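Local structure of restriction endonuclease S subunits (Thermoanaerobacter tengcongensis, 3OKG) at residues P245-F259 with T272-A284. The protein probably binds DNA as the specificity subunit of a type I restriction-modification system, joining M polypeptides to form the methyltransferase. Residues are numbered along the deposited sequence; the frame is centred on the assembly and turned at random.
Sequences PPSSTYNFEGNGLPF and TPRIWCSAPQKVA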
loop_
_atom_site.group_PDB
_atom_site.type_symbol
_atom_site.label_atom_id
_atom_site.label_comp_id
_atom_site.label_asym_id
_atom_site.label_seq_id
_atom_site.Cartn_x
_atom_site.Cartn_y
_atom_site.Cartn_z
ATOM N N PRO A 245 5.846 17.008 -37.410
ATOM C CA PRO A 245 6.861 17.158 -38.457
ATOM C C PRO A 245 6.566 16.146 -39.559
ATOM O O PRO A 245 5.704 15.279 -39.372
ATOM C CB PRO A 245 8.168 16.764 -37.751
ATOM C CG PRO A 245 7.819 16.561 -36.294
ATOM C CD PRO A 245 6.360 16.283 -36.236
ATOM N N PRO A 246 7.269 16.244 -40.696
ATOM C CA PRO A 246 7.083 15.199 -41.706
ATOM C C PRO A 246 7.488 13.856 -41.113
ATOM O O PRO A 246 8.589 13.733 -40.564
ATOM C CB PRO A 246 8.061 15.600 -42.815
ATOM C CG PRO A 246 8.345 17.052 -42.587
ATOM C CD PRO A 246 8.257 17.256 -41.107
ATOM N N SER A 247 6.602 12.874 -41.252
ATOM C CA SER A 247 6.929 11.498 -40.943
ATOM C C SER A 247 8.272 11.322 -41.625
ATOM O O SER A 247 8.634 12.094 -42.513
ATOM C CB SER A 247 5.793 10.565 -41.359
ATOM O OG SER A 247 5.616 9.523 -40.416
ATOM N N SER A 248 9.014 10.313 -41.199
ATOM C CA SER A 248 10.368 10.101 -41.712
ATOM C C SER A 248 11.472 11.069 -41.252
ATOM O O SER A 248 12.537 11.120 -41.865
ATOM C CB SER A 248 10.296 10.089 -43.242
ATOM O OG SER A 248 10.394 11.400 -43.768
ATOM N N THR A 249 11.230 11.827 -40.182
ATOM C CA THR A 249 12.254 12.722 -39.648
ATOM C C THR A 249 12.478 12.249 -38.218
ATOM O O THR A 249 13.355 12.761 -37.519
ATOM C CB THR A 249 11.907 14.226 -39.608
ATOM O OG1 THR A 249 10.754 14.430 -38.789
ATOM C CG2 THR A 249 11.618 14.739 -41.007
ATOM N N TYR A 250 11.681 11.269 -37.801
ATOM C CA TYR A 250 11.907 10.545 -36.547
ATOM C C TYR A 250 13.031 9.520 -36.672
ATOM O O TYR A 250 13.137 8.816 -37.682
ATOM C CB TYR A 250 10.646 9.818 -36.108
ATOM C CG TYR A 250 9.413 10.676 -36.104
ATOM C CD1 TYR A 250 9.372 11.870 -35.387
ATOM C CD2 TYR A 250 8.280 10.288 -36.808
ATOM C CE1 TYR A 250 8.227 12.661 -35.384
ATOM C CE2 TYR A 250 7.135 11.066 -36.807
ATOM C CZ TYR A 250 7.112 12.250 -36.095
ATOM O OH TYR A 250 5.967 13.020 -36.103
ATOM N N ASN A 251 13.847 9.433 -35.625
ATOM C CA ASN A 251 14.983 8.518 -35.563
ATOM C C ASN A 251 15.314 8.197 -34.109
ATOM O O ASN A 251 14.814 8.856 -33.190
ATOM C CB ASN A 251 16.206 9.168 -36.188
ATOM C CG ASN A 251 16.619 10.431 -35.458
ATOM O OD1 ASN A 251 16.121 11.523 -35.753
ATOM N ND2 ASN A 251 17.531 10.290 -34.494
ATOM N N PHE A 252 16.167 7.196 -33.900
ATOM C CA PHE A 252 16.674 6.890 -32.566
ATOM C C PHE A 252 18.173 7.061 -32.526
ATOM O O PHE A 252 18.850 6.444 -31.702
ATOM C CB PHE A 252 16.303 5.469 -32.142
ATOM C CG PHE A 252 14.825 5.237 -32.067
ATOM C CD1 PHE A 252 14.136 5.447 -30.884
ATOM C CD2 PHE A 252 14.121 4.831 -33.184
ATOM C CE1 PHE A 252 12.765 5.245 -30.817
ATOM C CE2 PHE A 252 12.750 4.624 -33.126
ATOM C CZ PHE A 252 12.069 4.831 -31.939
ATOM N N GLU A 253 18.689 7.907 -33.416
ATOM C CA GLU A 253 20.131 8.103 -33.541
ATOM C C GLU A 253 20.579 9.415 -32.911
ATOM O O GLU A 253 21.705 9.868 -33.134
ATOM C CB GLU A 253 20.566 8.058 -35.013
ATOM C CG GLU A 253 19.733 7.142 -35.912
ATOM C CD GLU A 253 19.361 5.822 -35.245
ATOM O OE1 GLU A 253 18.152 5.485 -35.230
ATOM O OE2 GLU A 253 20.269 5.126 -34.732
ATOM N N GLY A 254 19.698 10.026 -32.124
ATOM C CA GLY A 254 20.007 11.299 -31.497
ATOM C C GLY A 254 20.155 12.437 -32.496
ATOM O O GLY A 254 20.892 13.400 -32.267
ATOM N N ASN A 255 19.449 12.327 -33.615
ATOM C CA ASN A 255 19.519 13.346 -34.653
ATOM C C ASN A 255 18.423 14.402 -34.494
ATOM O O ASN A 255 17.247 14.158 -34.812
ATOM C CB ASN A 255 19.461 12.703 -36.040
ATOM C CG ASN A 255 20.509 11.615 -36.224
ATOM O OD1 ASN A 255 21.659 11.763 -35.806
ATOM N ND2 ASN A 255 20.112 10.514 -36.855
ATOM N N GLY A 256 18.825 15.574 -34.010
ATOM C CA GLY A 256 17.899 16.666 -33.754
ATOM C C GLY A 256 17.572 16.798 -32.276
ATOM O O GLY A 256 18.460 17.062 -31.459
ATOM N N LEU A 257 16.301 16.601 -31.931
ATOM C CA LEU A 257 15.831 16.794 -30.560
ATOM C C LEU A 257 14.776 15.762 -30.212
ATOM O O LEU A 257 14.038 15.310 -31.095
ATOM C CB LEU A 257 15.222 18.199 -30.395
ATOM C CG LEU A 257 16.157 19.405 -30.436
ATOM C CD1 LEU A 257 15.348 20.687 -30.341
ATOM C CD2 LEU A 257 17.195 19.326 -29.320
ATOM N N PRO A 258 14.677 15.398 -28.919
ATOM C CA PRO A 258 13.606 14.469 -28.535
ATOM C C PRO A 258 12.269 15.031 -28.975
ATOM O O PRO A 258 12.095 16.253 -29.001
ATOM C CB PRO A 258 13.708 14.416 -27.005
ATOM C CG PRO A 258 15.138 14.799 -26.713
ATOM C CD PRO A 258 15.527 15.787 -27.780
ATOM N N PHE A 259 11.333 14.159 -29.321
ATOM C CA PHE A 259 10.052 14.613 -29.838
ATOM C C PHE A 259 8.939 14.031 -28.999
ATOM O O PHE A 259 8.909 12.822 -28.739
ATOM C CB PHE A 259 9.870 14.216 -31.312
ATOM C CG PHE A 259 8.470 14.433 -31.833
ATOM C CD1 PHE A 259 8.081 15.669 -32.321
ATOM C CD2 PHE A 259 7.548 13.398 -31.837
ATOM C CE1 PHE A 259 6.788 15.866 -32.801
ATOM C CE2 PHE A 259 6.259 13.579 -32.306
ATOM C CZ PHE A 259 5.876 14.822 -32.795
ATOM N N THR A 272 10.292 11.775 -20.617
ATOM C CA THR A 272 11.563 11.160 -20.916
ATOM C C THR A 272 11.644 10.841 -22.406
ATOM O O THR A 272 10.694 10.309 -23.011
ATOM C CB THR A 272 11.841 9.945 -20.037
ATOM O OG1 THR A 272 13.032 9.296 -20.499
ATOM C CG2 THR A 272 10.658 8.993 -20.067
ATOM N N PRO A 273 12.768 11.227 -23.005
ATOM C CA PRO A 273 13.074 11.107 -24.435
ATOM C C PRO A 273 13.021 9.649 -24.890
ATOM O O PRO A 273 13.643 8.788 -24.271
ATOM C CB PRO A 273 14.506 11.644 -24.536
ATOM C CG PRO A 273 14.702 12.470 -23.321
ATOM C CD PRO A 273 13.872 11.837 -22.248
ATOM N N ARG A 274 12.269 9.389 -25.952
ATOM C CA ARG A 274 12.117 8.044 -26.489
ATOM C C ARG A 274 12.489 8.037 -27.960
ATOM O O ARG A 274 13.147 7.116 -28.442
ATOM C CB ARG A 274 10.669 7.585 -26.339
ATOM C CG ARG A 274 10.177 7.526 -24.904
ATOM C CD ARG A 274 9.888 6.105 -24.499
ATOM N NE ARG A 274 9.076 6.032 -23.287
ATOM C CZ ARG A 274 9.565 6.165 -22.057
ATOM N NH1 ARG A 274 10.860 6.386 -21.885
ATOM N NH2 ARG A 274 8.761 6.081 -21.002
ATOM N N ILE A 275 12.056 9.073 -28.671
ATOM C CA ILE A 275 12.282 9.183 -30.110
ATOM C C ILE A 275 12.654 10.625 -30.465
ATOM O O ILE A 275 12.169 11.577 -29.842
ATOM C CB ILE A 275 11.029 8.727 -30.895
ATOM C CG1 ILE A 275 11.329 8.526 -32.382
ATOM C CG2 ILE A 275 9.888 9.705 -30.723
ATOM C CD1 ILE A 275 10.105 8.075 -33.156
ATOM N N TRP A 276 13.536 10.779 -31.449
ATOM C CA TRP A 276 14.014 12.092 -31.868
ATOM C C TRP A 276 13.361 12.554 -33.168
ATOM O O TRP A 276 12.761 11.755 -33.890
ATOM C CB TRP A 276 15.519 12.062 -32.077
ATOM C CG TRP A 276 16.328 12.388 -30.889
ATOM C CD1 TRP A 276 17.245 13.396 -30.778
ATOM C CD2 TRP A 276 16.330 11.698 -29.633
ATOM N NE1 TRP A 276 17.814 13.381 -29.524
ATOM C CE2 TRP A 276 17.270 12.347 -28.804
ATOM C CE3 TRP A 276 15.625 10.601 -29.128
ATOM C CZ2 TRP A 276 17.523 11.934 -27.500
ATOM C CZ3 TRP A 276 15.879 10.190 -27.835
ATOM C CH2 TRP A 276 16.821 10.854 -27.034
ATOM N N CYS A 277 13.492 13.847 -33.462
ATOM C CA CYS A 277 13.049 14.404 -34.743
ATOM C C CYS A 277 14.157 15.254 -35.333
ATOM O O CYS A 277 14.564 16.253 -34.743
ATOM C CB CYS A 277 11.772 15.234 -34.591
ATOM S SG CYS A 277 11.337 16.220 -36.078
ATOM N N SER A 278 14.657 14.848 -36.498
ATOM C CA SER A 278 15.784 15.524 -37.130
ATOM C C SER A 278 15.382 16.891 -37.716
ATOM O O SER A 278 16.224 17.628 -38.235
ATOM C CB SER A 278 16.355 14.638 -38.244
ATOM O OG SER A 278 15.341 14.373 -39.200
ATOM N N ALA A 279 14.095 17.224 -37.634
ATOM C CA ALA A 279 13.599 18.478 -38.206
ATOM C C ALA A 279 12.729 19.257 -37.223
ATOM O O ALA A 279 11.560 19.507 -37.505
ATOM C CB ALA A 279 12.817 18.209 -39.497
ATOM N N PRO A 280 13.307 19.652 -36.079
ATOM C CA PRO A 280 12.590 20.303 -34.974
ATOM C C PRO A 280 11.787 21.520 -35.425
ATOM O O PRO A 280 12.376 22.533 -35.795
ATOM C CB PRO A 280 13.720 20.771 -34.053
ATOM C CG PRO A 280 14.891 19.940 -34.407
ATOM C CD PRO A 280 14.761 19.612 -35.851
ATOM N N GLN A 281 10.466 21.425 -35.361
ATOM C CA GLN A 281 9.583 22.487 -35.827
ATOM C C GLN A 281 9.154 23.472 -34.729
ATOM O O GLN A 281 9.345 24.682 -34.845
ATOM C CB GLN A 281 8.304 21.852 -36.377
ATOM C CG GLN A 281 7.678 22.535 -37.573
ATOM C CD GLN A 281 6.821 21.573 -38.386
ATOM O OE1 GLN A 281 5.593 21.659 -38.383
ATOM N NE2 GLN A 281 7.472 20.637 -39.071
ATOM N N LYS A 282 8.568 22.936 -33.668
ATOM C CA LYS A 282 8.098 23.746 -32.549
ATOM C C LYS A 282 8.939 23.324 -31.344
ATOM O O LYS A 282 8.872 22.178 -30.912
ATOM C CB LYS A 282 6.611 23.526 -32.277
ATOM C CG LYS A 282 5.685 24.014 -33.389
ATOM C CD LYS A 282 5.841 25.514 -33.635
ATOM C CE LYS A 282 4.618 26.096 -34.345
ATOM N NZ LYS A 282 4.843 27.501 -34.795
ATOM N N VAL A 283 9.740 24.236 -30.806
ATOM C CA VAL A 283 10.713 23.852 -29.777
ATOM C C VAL A 283 10.353 24.365 -28.390
ATOM O O VAL A 283 10.001 25.531 -28.219
ATOM C CB VAL A 283 12.130 24.328 -30.147
ATOM C CG1 VAL A 283 13.119 23.995 -29.047
ATOM C CG2 VAL A 283 12.561 23.700 -31.480
ATOM N N ALA A 284 10.436 23.474 -27.408
ATOM C CA ALA A 284 10.312 23.842 -26.003
ATOM C C ALA A 284 11.686 23.717 -25.333
ATOM O O ALA A 284 12.482 22.842 -25.688
ATOM C CB ALA A 284 9.298 22.948 -25.325
HETATM O O HOH W 1 9.906 10.723 -27.191
#
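Trp-276 turns about its first torsion to chi1 -90°, and this sets its indole between the Gly-254 turn and the ring of Pro-258. Gly-254 CA sits over one face in a CH-pi contact, 3.6 Å from the centroid of the five-membered ring, while on the opposite face Pro-258 CD makes the matching CH-pi contact with that ring and Pro-258 CG packs 3.8 Å from Trp-276 CZ2. An alanine here takes away the flat group between Gly-254 and Pro-258, which would probably leave a gap and let the turn shift. In Ile-275, CG1 points opposite the backbone N (chi1 -167°), which carries CD1 to within 3.5 Å of Tyr-250 CB and lays CG1 over a face of the Phe-252 ring.

Strand 276-277 is the middle member of an antiparallel three-strand arrangement, flanked by 250-251 and 257-260, at the margin of a mixed sheet in the second DNA specificity domain; strand 307-309 continues the sheet beyond 257-260. Trp-276 N donates to Asn-251 O at 2.9 Å, and Cys-277 N to Leu-257 O at 2.8 Å. Thr-249 O is gripped twice by Ser-278, through N at 2.7 Å in a nearly straight bond (170°) and through OG, which lies in the carbonyl plane on a lone pair. Cys-277 SG packs 3.5 Å from Pro-245 CG, and a water bridges Phe-259 O to Ile-275 N.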